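Probable leucine/isoleucine/valine-binding protein (Rhodopirellula baltica, PDB 4KV7) probably binds leucine, isoleucine or valine, as a solute-binding protein of the leucine-binding protein family. Local coordinates at residues A[75-78]-A[79-82]; A[100-103]-A[104-108]; A[207-210]-A[211-214]; A[229-232]-A[233-237]. The protein carries 1 engineered substitution. All coordinates share one frame; numbering follows the deposited sequence. Where two conformers were deposited one is given.

Contact 1 of 4, residues A[75-78]-A[79-82]; sequences PNMH and RLTD
Thr81 grips the carbonyl of Met77, a selenomethionine, twice in the last turn of helix 70-81. Its hydroxyl OG1 donates to Met77 O at 2.8 Å and its backbone N gives a second bond to the same oxygen. The two donors come from opposite faces of the carbonyl plane. Thr81 OG1 lies between its own backbone N and carbonyl carbon (chi1 57°), which turns it back along the helix. Arg79 N, Leu80 N and Asp82 N carry on the i to i+4 pattern, on Pro75 O, Asn76 O and His78 O. Two waters bridge side chains. One donates to Thr81 OG1 at 2.9 Å and lies in the ring plane of His78, near ND1. The other donates to Asn76 OD1 and accepts from Arg79 NH2, whose guanidinium stands 76° from the amide plane. Among apolar groups, Met77 SE meets Leu80 CD1 at 4.3 Å. A valine in place of Thr81 would probably cost Met77 O its hydroxyl donor and leave the water by His78 without its hold on this residue. Asn76 ND2 bonds to Ser23 OG and Asp65 O. Leu80 packs on strand 57-65, while Met77, His78 and Thr81 face helix 95-107.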
loop_
_atom_site.group_PDB
_atom_site.type_symbol
_atom_site.label_atom_id
_atom_site.label_comp_id
_atom_site.label_asym_id
_atom_site.label_seq_id
_atom_site.Cartn_x
_atom_site.Cartn_y
_atom_site.Cartn_z
ATOM N N PRO A 75 3.185 -11.420 18.060
ATOM C CA PRO A 75 3.065 -10.919 19.437
ATOM C C PRO A 75 2.563 -9.471 19.499
ATOM O O PRO A 75 1.856 -9.123 20.443
ATOM C CB PRO A 75 4.493 -11.043 19.996
ATOM C CG PRO A 75 5.378 -11.152 18.798
ATOM C CD PRO A 75 4.565 -11.821 17.735
ATOM N N ASN A 76 2.898 -8.648 18.510
ATOM C CA ASN A 76 2.389 -7.282 18.490
ATOM C C ASN A 76 0.864 -7.274 18.434
ATOM O O ASN A 76 0.214 -6.512 19.142
ATOM C CB ASN A 76 2.919 -6.518 17.277
ATOM C CG ASN A 76 4.372 -6.107 17.409
ATOM O OD1 ASN A 76 5.001 -6.325 18.429
ATOM N ND2 ASN A 76 4.906 -5.495 16.361
HETATM N N MSE A 77 0.297 -8.128 17.584
HETATM C CA MSE A 77 -1.148 -8.176 17.407
HETATM C C MSE A 77 -1.845 -8.688 18.660
HETATM O O MSE A 77 -2.925 -8.218 19.013
HETATM C CB MSE A 77 -1.522 -9.027 16.197
HETATM C CG MSE A 77 -1.171 -8.357 14.863
HETATM SE SE MSE A 77 -2.270 -6.788 14.474
HETATM C CE MSE A 77 -4.013 -7.721 14.520
ATOM N N HIS A 78 -1.234 -9.655 19.335
ATOM C CA HIS A 78 -1.792 -10.125 20.593
ATOM C C HIS A 78 -1.821 -8.991 21.618
ATOM O O HIS A 78 -2.815 -8.810 22.311
ATOM C CB HIS A 78 -1.029 -11.343 21.117
ATOM C CG HIS A 78 -1.342 -12.607 20.374
ATOM N ND1 HIS A 78 -2.610 -13.149 20.339
ATOM C CD2 HIS A 78 -0.562 -13.425 19.632
ATOM C CE1 HIS A 78 -2.594 -14.250 19.609
ATOM N NE2 HIS A 78 -1.363 -14.445 19.175
ATOM N N ARG A 79 -0.747 -8.211 21.688
ATOM C CA ARG A 79 -0.702 -7.103 22.637
ATOM C C ARG A 79 -1.727 -6.023 22.293
ATOM O O ARG A 79 -2.410 -5.505 23.180
ATOM C CB ARG A 79 0.713 -6.513 22.736
ATOM C CG ARG A 79 1.741 -7.458 23.359
ATOM C CD ARG A 79 2.819 -6.722 24.159
ATOM N NE ARG A 79 3.513 -5.708 23.365
ATOM C CZ ARG A 79 4.552 -5.951 22.574
ATOM N NH1 ARG A 79 5.022 -7.187 22.450
ATOM N NH2 ARG A 79 5.118 -4.961 21.896
ATOM N N LEU A 80 -1.854 -5.697 21.011
ATOM C CA LEU A 80 -2.787 -4.661 20.584
ATOM C C LEU A 80 -4.232 -5.051 20.877
ATOM O O LEU A 80 -5.021 -4.227 21.337
ATOM C CB LEU A 80 -2.621 -4.358 19.090
ATOM C CG LEU A 80 -1.310 -3.670 18.710
ATOM C CD1 LEU A 80 -1.150 -3.677 17.203
ATOM C CD2 LEU A 80 -1.283 -2.256 19.256
ATOM N N THR A 81 -4.580 -6.308 20.617
ATOM C CA THR A 81 -5.967 -6.746 20.766
ATOM C C THR A 81 -6.310 -7.141 22.201
ATOM O O THR A 81 -7.455 -6.997 22.634
ATOM C CB THR A 81 -6.314 -7.913 19.819
ATOM O OG1 THR A 81 -5.420 -9.008 20.054
ATOM C CG2 THR A 81 -6.211 -7.469 18.366
ATOM N N ASP A 82 -5.328 -7.644 22.941
ATOM C CA ASP A 82 -5.551 -8.023 24.329
ATOM C C ASP A 82 -5.318 -6.823 25.237
ATOM O O ASP A 82 -6.256 -6.098 25.570
ATOM C CB ASP A 82 -4.632 -9.183 24.722
ATOM C CG ASP A 82 -4.938 -9.747 26.103
ATOM O OD1 ASP A 82 -5.622 -9.075 26.903
ATOM O OD2 ASP A 82 -4.484 -10.875 26.390
HETATM O O HOH W 1 7.158 -4.861 19.392
HETATM O O HOH W 2 -5.270 -11.743 21.110
#

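Contact 2 of 4, residues A[100-103]-A[104-108]; sequences TAIP and IAQQT
Ile104 lies against the turn before it, with CB 3.4 Å from Ala101 O and CD1 3.8 Å from Thr100 O. This is the end of helix 95-107, the helical link of the beta-alpha-beta unit formed with strands 89-90 and 112-113 in the periplasmic binding protein fold. Ile104 N also makes a weak bond to Ala101 O. Pro103 has no N-H to give, and the helix is kinked where its N lacks a bond to the preceding turn. Ile104 CG1 sits beside the backbone N (chi1 -60°), and this carries CD1 back toward Thr100 O. Next, Ala105 N donates to Ala101 O in the carbonyl plane, with an N-H...O angle of 163°. Its methyl group packs on Phe112 of strand 112-113, where Ala101 and Ile102 also touch. Gln106 N follows with a bond of 2.8 Å to Ile102 O. The side chain of Gln106 was modelled in two conformers, and its contacts are doubtful. Beyond the helix, Ile102 reaches Leu122 and Val128. Gln107 N donates to Pro103 O at 3.0 Å, from a position tilted out of the carbonyl plane. Gln107 CG lies between its backbone N and carbonyl carbon (chi1 62°), which turns it back beside that carbonyl, 3.2 Å from Pro103 O.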
loop_
_atom_site.group_PDB
_atom_site.type_symbol
_atom_site.label_atom_id
_atom_site.label_comp_id
_atom_site.label_asym_id
_atom_site.label_seq_id
_atom_site.Cartn_x
_atom_site.Cartn_y
_atom_site.Cartn_z
ATOM N N THR A 100 -0.408 -13.338 8.960
ATOM C CA THR A 100 -0.250 -13.650 10.378
ATOM C C THR A 100 -1.217 -12.854 11.273
ATOM O O THR A 100 -1.766 -13.383 12.250
ATOM C CB THR A 100 1.206 -13.390 10.800
ATOM O OG1 THR A 100 2.065 -14.281 10.074
ATOM C CG2 THR A 100 1.403 -13.577 12.301
ATOM N N ALA A 101 -1.429 -11.585 10.941
ATOM C CA ALA A 101 -2.208 -10.699 11.788
ATOM C C ALA A 101 -3.705 -10.968 11.746
ATOM O O ALA A 101 -4.392 -10.869 12.765
ATOM C CB ALA A 101 -1.942 -9.272 11.399
ATOM N N ILE A 102 -4.218 -11.268 10.560
ATOM C CA ILE A 102 -5.657 -11.359 10.353
ATOM C C ILE A 102 -6.390 -12.369 11.248
ATOM O O ILE A 102 -7.438 -12.032 11.800
ATOM C CB ILE A 102 -5.994 -11.520 8.856
ATOM C CG1 ILE A 102 -5.754 -10.182 8.149
ATOM C CG2 ILE A 102 -7.434 -11.964 8.666
ATOM C CD1 ILE A 102 -5.719 -10.273 6.635
ATOM N N PRO A 103 -5.850 -13.594 11.428
ATOM C CA PRO A 103 -6.568 -14.513 12.321
ATOM C C PRO A 103 -6.705 -13.977 13.747
ATOM O O PRO A 103 -7.676 -14.294 14.430
ATOM C CB PRO A 103 -5.696 -15.769 12.305
ATOM C CG PRO A 103 -5.000 -15.717 10.980
ATOM C CD PRO A 103 -4.739 -14.268 10.725
ATOM N N ILE A 104 -5.740 -13.179 14.188
ATOM C CA ILE A 104 -5.787 -12.606 15.527
ATOM C C ILE A 104 -6.860 -11.517 15.595
ATOM O O ILE A 104 -7.629 -11.452 16.553
ATOM C CB ILE A 104 -4.400 -12.086 15.952
ATOM C CG1 ILE A 104 -3.397 -13.246 15.952
ATOM C CG2 ILE A 104 -4.473 -11.443 17.329
ATOM C CD1 ILE A 104 -1.938 -12.830 16.038
ATOM N N ALA A 105 -6.936 -10.683 14.564
ATOM C CA ALA A 105 -8.002 -9.690 14.468
ATOM C C ALA A 105 -9.369 -10.369 14.417
ATOM O O ALA A 105 -10.300 -9.956 15.112
ATOM C CB ALA A 105 -7.797 -8.793 13.259
ATOM N N GLN A 106 -9.488 -11.424 13.618
ATOM C CA GLN A 106 -10.753 -12.139 13.496
ATOM C C GLN A 106 -11.211 -12.754 14.810
ATOM O O GLN A 106 -12.373 -12.621 15.195
ATOM C CB GLN A 106 -10.653 -13.219 12.425
ATOM C CG GLN A 106 -10.578 -12.662 11.023
ATOM C CD GLN A 106 -10.280 -13.729 10.003
ATOM O OE1 GLN A 106 -9.756 -14.790 10.332
ATOM N NE2 GLN A 106 -10.608 -13.457 8.757
ATOM N N GLN A 107 -10.299 -13.425 15.510
ATOM C CA GLN A 107 -10.683 -14.102 16.743
ATOM C C GLN A 107 -11.058 -13.127 17.853
ATOM O O GLN A 107 -11.844 -13.462 18.731
ATOM C CB GLN A 107 -9.635 -15.130 17.192
ATOM C CG GLN A 107 -8.256 -14.603 17.515
ATOM C CD GLN A 107 -7.191 -15.685 17.370
ATOM O OE1 GLN A 107 -7.388 -16.669 16.657
ATOM N NE2 GLN A 107 -6.061 -15.505 18.047
ATOM N N THR A 108 -10.531 -11.909 17.783
ATOM C CA THR A 108 -10.873 -10.886 18.765
ATOM C C THR A 108 -11.936 -9.920 18.244
ATOM O O THR A 108 -12.293 -8.957 18.929
ATOM C CB THR A 108 -9.637 -10.087 19.210
ATOM O OG1 THR A 108 -9.037 -9.460 18.070
ATOM C CG2 THR A 108 -8.620 -11.003 19.877
#

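Contact 3 of 4, residues A[207-210]-A[211-214]; sequences LADL and LMHQ
Leu211 N donates to Leu207 O at 2.9 Å, a regular helical bond that lies close to the line of the carbonyl. Met212 N bonds to Ala208 O at 3.1 Å, less straight, with an N-H...O angle of 138°. His213 N then turns to Leu210 O, three residues back, and stands well above that carbonyl plane. A water donates to Asp209 O at 2.7 Å and lies in the plane of the His213 ring, near ND1. It joins the last helical turn to the ring beyond it. These bonds mark the C-terminal end of helix 204-211, where the chain leaves for strand 219-223 in the periplasmic binding protein fold. Met212 and Asp209 run side by side and point the same way, with Met212 CG 3.4 Å from Asp209 O. On another side of the helix, Leu211 reaches back to Leu207. Leu211 CG is beside its backbone N (chi1 -73°), which sets CD1 3.8 Å from Leu207 CG. Leu207 itself packs on Leu232, Met235 and Ala236 of helix 226-238. An alanine in place of Leu207 would be likely to leave Leu211 CD1 without the branch it rests on and open a gap against that helix. Leu211 also packs on Phe241. Leu210 and His213 both touch Pro192.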
loop_
_atom_site.group_PDB
_atom_site.type_symbol
_atom_site.label_atom_id
_atom_site.label_comp_id
_atom_site.label_asym_id
_atom_site.label_seq_id
_atom_site.Cartn_x
_atom_site.Cartn_y
_atom_site.Cartn_z
ATOM N N LEU A 207 18.137 -11.683 -10.864
ATOM C CA LEU A 207 18.559 -11.009 -12.089
ATOM C C LEU A 207 19.052 -12.008 -13.133
ATOM O O LEU A 207 18.705 -11.910 -14.316
ATOM C CB LEU A 207 19.641 -9.968 -11.797
ATOM C CG LEU A 207 20.216 -9.277 -13.035
ATOM C CD1 LEU A 207 19.142 -8.554 -13.819
ATOM C CD2 LEU A 207 21.327 -8.316 -12.627
ATOM N N ALA A 208 19.860 -12.970 -12.704
ATOM C CA ALA A 208 20.397 -13.975 -13.616
ATOM C C ALA A 208 19.272 -14.768 -14.279
ATOM O O ALA A 208 19.339 -15.067 -15.470
ATOM C CB ALA A 208 21.354 -14.905 -12.890
ATOM N N ASP A 209 18.234 -15.092 -13.512
ATOM C CA ASP A 209 17.075 -15.803 -14.059
ATOM C C ASP A 209 16.373 -14.998 -15.149
ATOM O O ASP A 209 15.988 -15.554 -16.176
ATOM C CB ASP A 209 16.081 -16.175 -12.953
ATOM C CG ASP A 209 16.540 -17.365 -12.135
ATOM O OD1 ASP A 209 17.453 -18.083 -12.588
ATOM O OD2 ASP A 209 15.983 -17.587 -11.040
ATOM N N LEU A 210 16.208 -13.699 -14.941
ATOM C CA LEU A 210 15.619 -12.857 -15.971
ATOM C C LEU A 210 16.511 -12.782 -17.207
ATOM O O LEU A 210 16.031 -12.881 -18.337
ATOM C CB LEU A 210 15.360 -11.457 -15.432
ATOM C CG LEU A 210 14.301 -11.388 -14.335
ATOM C CD1 LEU A 210 14.300 -9.995 -13.733
ATOM C CD2 LEU A 210 12.940 -11.740 -14.910
ATOM N N LEU A 211 17.817 -12.637 -16.994
ATOM C CA LEU A 211 18.758 -12.434 -18.092
ATOM C C LEU A 211 18.902 -13.647 -19.002
ATOM O O LEU A 211 19.229 -13.508 -20.183
ATOM C CB LEU A 211 20.128 -12.027 -17.546
ATOM C CG LEU A 211 20.187 -10.604 -17.005
ATOM C CD1 LEU A 211 21.540 -10.294 -16.400
ATOM C CD2 LEU A 211 19.851 -9.635 -18.109
HETATM N N MSE A 212 18.665 -14.837 -18.460
HETATM C CA MSE A 212 18.825 -16.057 -19.245
HETATM C C MSE A 212 17.533 -16.456 -19.959
HETATM O O MSE A 212 17.505 -17.445 -20.685
HETATM C CB MSE A 212 19.297 -17.211 -18.360
HETATM C CG MSE A 212 18.211 -17.753 -17.453
HETATM SE SE MSE A 212 18.771 -19.273 -16.380
HETATM C CE MSE A 212 20.667 -19.304 -16.810
ATOM N N HIS A 213 16.465 -15.695 -19.752
ATOM C CA HIS A 213 15.167 -16.077 -20.299
ATOM C C HIS A 213 15.103 -15.944 -21.814
ATOM O O HIS A 213 15.725 -15.050 -22.391
ATOM C CB HIS A 213 14.054 -15.244 -19.674
ATOM C CG HIS A 213 12.711 -15.899 -19.740
ATOM N ND1 HIS A 213 12.268 -16.775 -18.773
ATOM C CD2 HIS A 213 11.721 -15.822 -20.661
ATOM C CE1 HIS A 213 11.057 -17.200 -19.089
ATOM N NE2 HIS A 213 10.704 -16.641 -20.234
ATOM N N GLN A 214 14.344 -16.843 -22.448
ATOM C CA GLN A 214 14.075 -16.808 -23.885
ATOM C C GLN A 214 12.584 -16.589 -24.133
ATOM O O GLN A 214 11.782 -17.492 -23.873
ATOM C CB GLN A 214 14.454 -18.147 -24.514
ATOM C CG GLN A 214 15.777 -18.722 -24.050
ATOM C CD GLN A 214 16.935 -18.278 -24.913
ATOM O OE1 GLN A 214 17.047 -17.103 -25.262
ATOM N NE2 GLN A 214 17.799 -19.220 -25.272
HETATM O O HOH W 3 14.072 -17.403 -16.841
#

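Contact 4 of 4, residues A[229-232]-A[233-237]; sequences CSKL and IRMAR
Lys231 and Met235, a selenomethionine, start out with different first torsions and meet further along. CG of Lys231 is opposite its backbone N (chi1 -178°), and the rest of the chain runs out extended. CG of Met235 lies beside its own N (chi1 -72°), which puts CG near Lys231 O and the selenium against the lysine chain. The two cross at an angle, with Lys231 CE 3.7 Å from Met235 SE and Lys231 CG 4.1 Å from it. The selenium thus rests against the aliphatic part of the lysine. The charged end goes on to Glu204 in a salt bridge and to Ser201 O in a hydrogen bond. The helix backbone is regular. Met235 N bonds to Lys231 O at 2.9 Å, Ile233 N to Cys229 O and Arg234 N to Ser230 O. Ala236 N closes on Leu232 O at 2.8 Å. All this belongs to helix 226-238, which connects strands 219-223 and 244-247 in a beta-alpha-beta unit of the periplasmic binding protein fold. Ile233 CG1 rests 3.4 Å from Cys229 O, and its CD1 is also close to that oxygen. Arg234 CG comes 3.5 Å from Ser230 O before the chain runs on to NE, and its NH2 bonds to Ser259 O. The methyl of Ala236 sits 3.3 Å from Leu232 O. Leu232, Ile233 and Ala236 pack on Phe245 of strand 244-247. Ile233 also touches Leu260 of helix 253-260.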
loop_
_atom_site.group_PDB
_atom_site.type_symbol
_atom_site.label_atom_id
_atom_site.label_comp_id
_atom_site.label_asym_id
_atom_site.label_seq_id
_atom_site.Cartn_x
_atom_site.Cartn_y
_atom_site.Cartn_z
ATOM N N CYS A 229 14.631 -3.648 -4.952
ATOM C CA CYS A 229 14.315 -3.196 -6.302
ATOM C C CYS A 229 15.351 -2.207 -6.823
ATOM O O CYS A 229 15.739 -2.264 -7.998
ATOM C CB CYS A 229 12.906 -2.617 -6.364
ATOM S SG CYS A 229 11.627 -3.893 -6.217
ATOM N N SER A 230 15.836 -1.326 -5.954
ATOM C CA SER A 230 16.876 -0.385 -6.350
ATOM C C SER A 230 18.147 -1.116 -6.737
ATOM O O SER A 230 18.792 -0.787 -7.737
ATOM C CB SER A 230 17.198 0.589 -5.221
ATOM O OG SER A 230 16.113 1.448 -4.965
ATOM N N LYS A 231 18.532 -2.104 -5.936
ATOM C CA LYS A 231 19.721 -2.875 -6.231
ATOM C C LYS A 231 19.585 -3.656 -7.534
ATOM O O LYS A 231 20.516 -3.731 -8.320
ATOM C CB LYS A 231 20.050 -3.819 -5.078
ATOM C CG LYS A 231 21.317 -4.607 -5.324
ATOM C CD LYS A 231 21.821 -5.295 -4.088
ATOM C CE LYS A 231 22.995 -6.188 -4.416
ATOM N NZ LYS A 231 23.342 -7.032 -3.248
ATOM N N LEU A 232 18.420 -4.247 -7.753
ATOM C CA LEU A 232 18.155 -4.975 -8.984
ATOM C C LEU A 232 18.327 -4.058 -10.200
ATOM O O LEU A 232 18.970 -4.427 -11.180
ATOM C CB LEU A 232 16.749 -5.576 -8.916
ATOM C CG LEU A 232 16.261 -6.492 -10.046
ATOM C CD1 LEU A 232 15.848 -5.708 -11.278
ATOM C CD2 LEU A 232 17.280 -7.566 -10.395
ATOM N N ILE A 233 17.737 -2.871 -10.143
ATOM C CA ILE A 233 17.830 -1.932 -11.257
ATOM C C ILE A 233 19.266 -1.489 -11.517
ATOM O O ILE A 233 19.706 -1.445 -12.673
ATOM C CB ILE A 233 16.905 -0.737 -11.054
ATOM C CG1 ILE A 233 15.457 -1.208 -11.208
ATOM C CG2 ILE A 233 17.218 0.368 -12.063
ATOM C CD1 ILE A 233 14.438 -0.238 -10.680
ATOM N N ARG A 234 20.010 -1.188 -10.455
ATOM C CA ARG A 234 21.413 -0.819 -10.603
ATOM C C ARG A 234 22.201 -1.944 -11.255
ATOM O O ARG A 234 23.005 -1.713 -12.159
ATOM C CB ARG A 234 22.041 -0.492 -9.244
ATOM C CG ARG A 234 21.672 0.874 -8.701
ATOM C CD ARG A 234 22.555 1.273 -7.525
ATOM N NE ARG A 234 22.122 2.540 -6.939
ATOM C CZ ARG A 234 22.498 3.738 -7.375
ATOM N NH1 ARG A 234 23.326 3.850 -8.408
ATOM N NH2 ARG A 234 22.045 4.833 -6.773
HETATM N N MSE A 235 21.975 -3.165 -10.781
HETATM C CA MSE A 235 22.703 -4.322 -11.291
HETATM C C MSE A 235 22.314 -4.693 -12.709
HETATM O O MSE A 235 23.158 -5.117 -13.499
HETATM C CB MSE A 235 22.510 -5.515 -10.367
HETATM C CG MSE A 235 23.256 -5.360 -9.071
HETATM SE SE MSE A 235 23.314 -7.000 -8.041
HETATM C CE MSE A 235 23.092 -8.265 -9.449
ATOM N N ALA A 236 21.038 -4.545 -13.027
ATOM C CA ALA A 236 20.581 -4.780 -14.388
ATOM C C ALA A 236 21.343 -3.869 -15.341
ATOM O O ALA A 236 21.889 -4.326 -16.341
ATOM C CB ALA A 236 19.089 -4.525 -14.486
ATOM N N ARG A 237 21.395 -2.580 -15.018
ATOM C CA ARG A 237 22.038 -1.616 -15.902
ATOM C C ARG A 237 23.550 -1.883 -16.020
ATOM O O ARG A 237 24.140 -1.677 -17.083
ATOM C CB ARG A 237 21.704 -0.172 -15.479
ATOM C CG ARG A 237 20.185 0.115 -15.391
ATOM C CD ARG A 237 19.842 1.609 -15.512
ATOM N NE ARG A 237 18.509 1.933 -14.995
ATOM C CZ ARG A 237 17.380 1.832 -15.693
ATOM N NH1 ARG A 237 16.220 2.155 -15.135
ATOM N NH2 ARG A 237 17.405 1.406 -16.949
#

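From the N terminus the contacts follow in series, and none nests or crosses. Each is local to a helix or its end, so none closes a long loop. Contact 1 ends helix 70-81 and contact 2 ends helix 95-107. They touch, as where His78 NE2 lies 3.6 Å from Ile104 CD1, and Arg326 bonds to Thr81 O and weakly to Thr108 O. Contact 3 ends helix 204-211 and contact 4 lies within helix 226-238. These also meet, with Leu207 CD2 3.6 Å from Met235 CE. The two pairs stay apart: the centres of contacts 1 and 3 are about 43 Å from each other. Contact 4 packs on strand 244-247 of the mixed sheet, and contact 3 packs on the helix of contact 4.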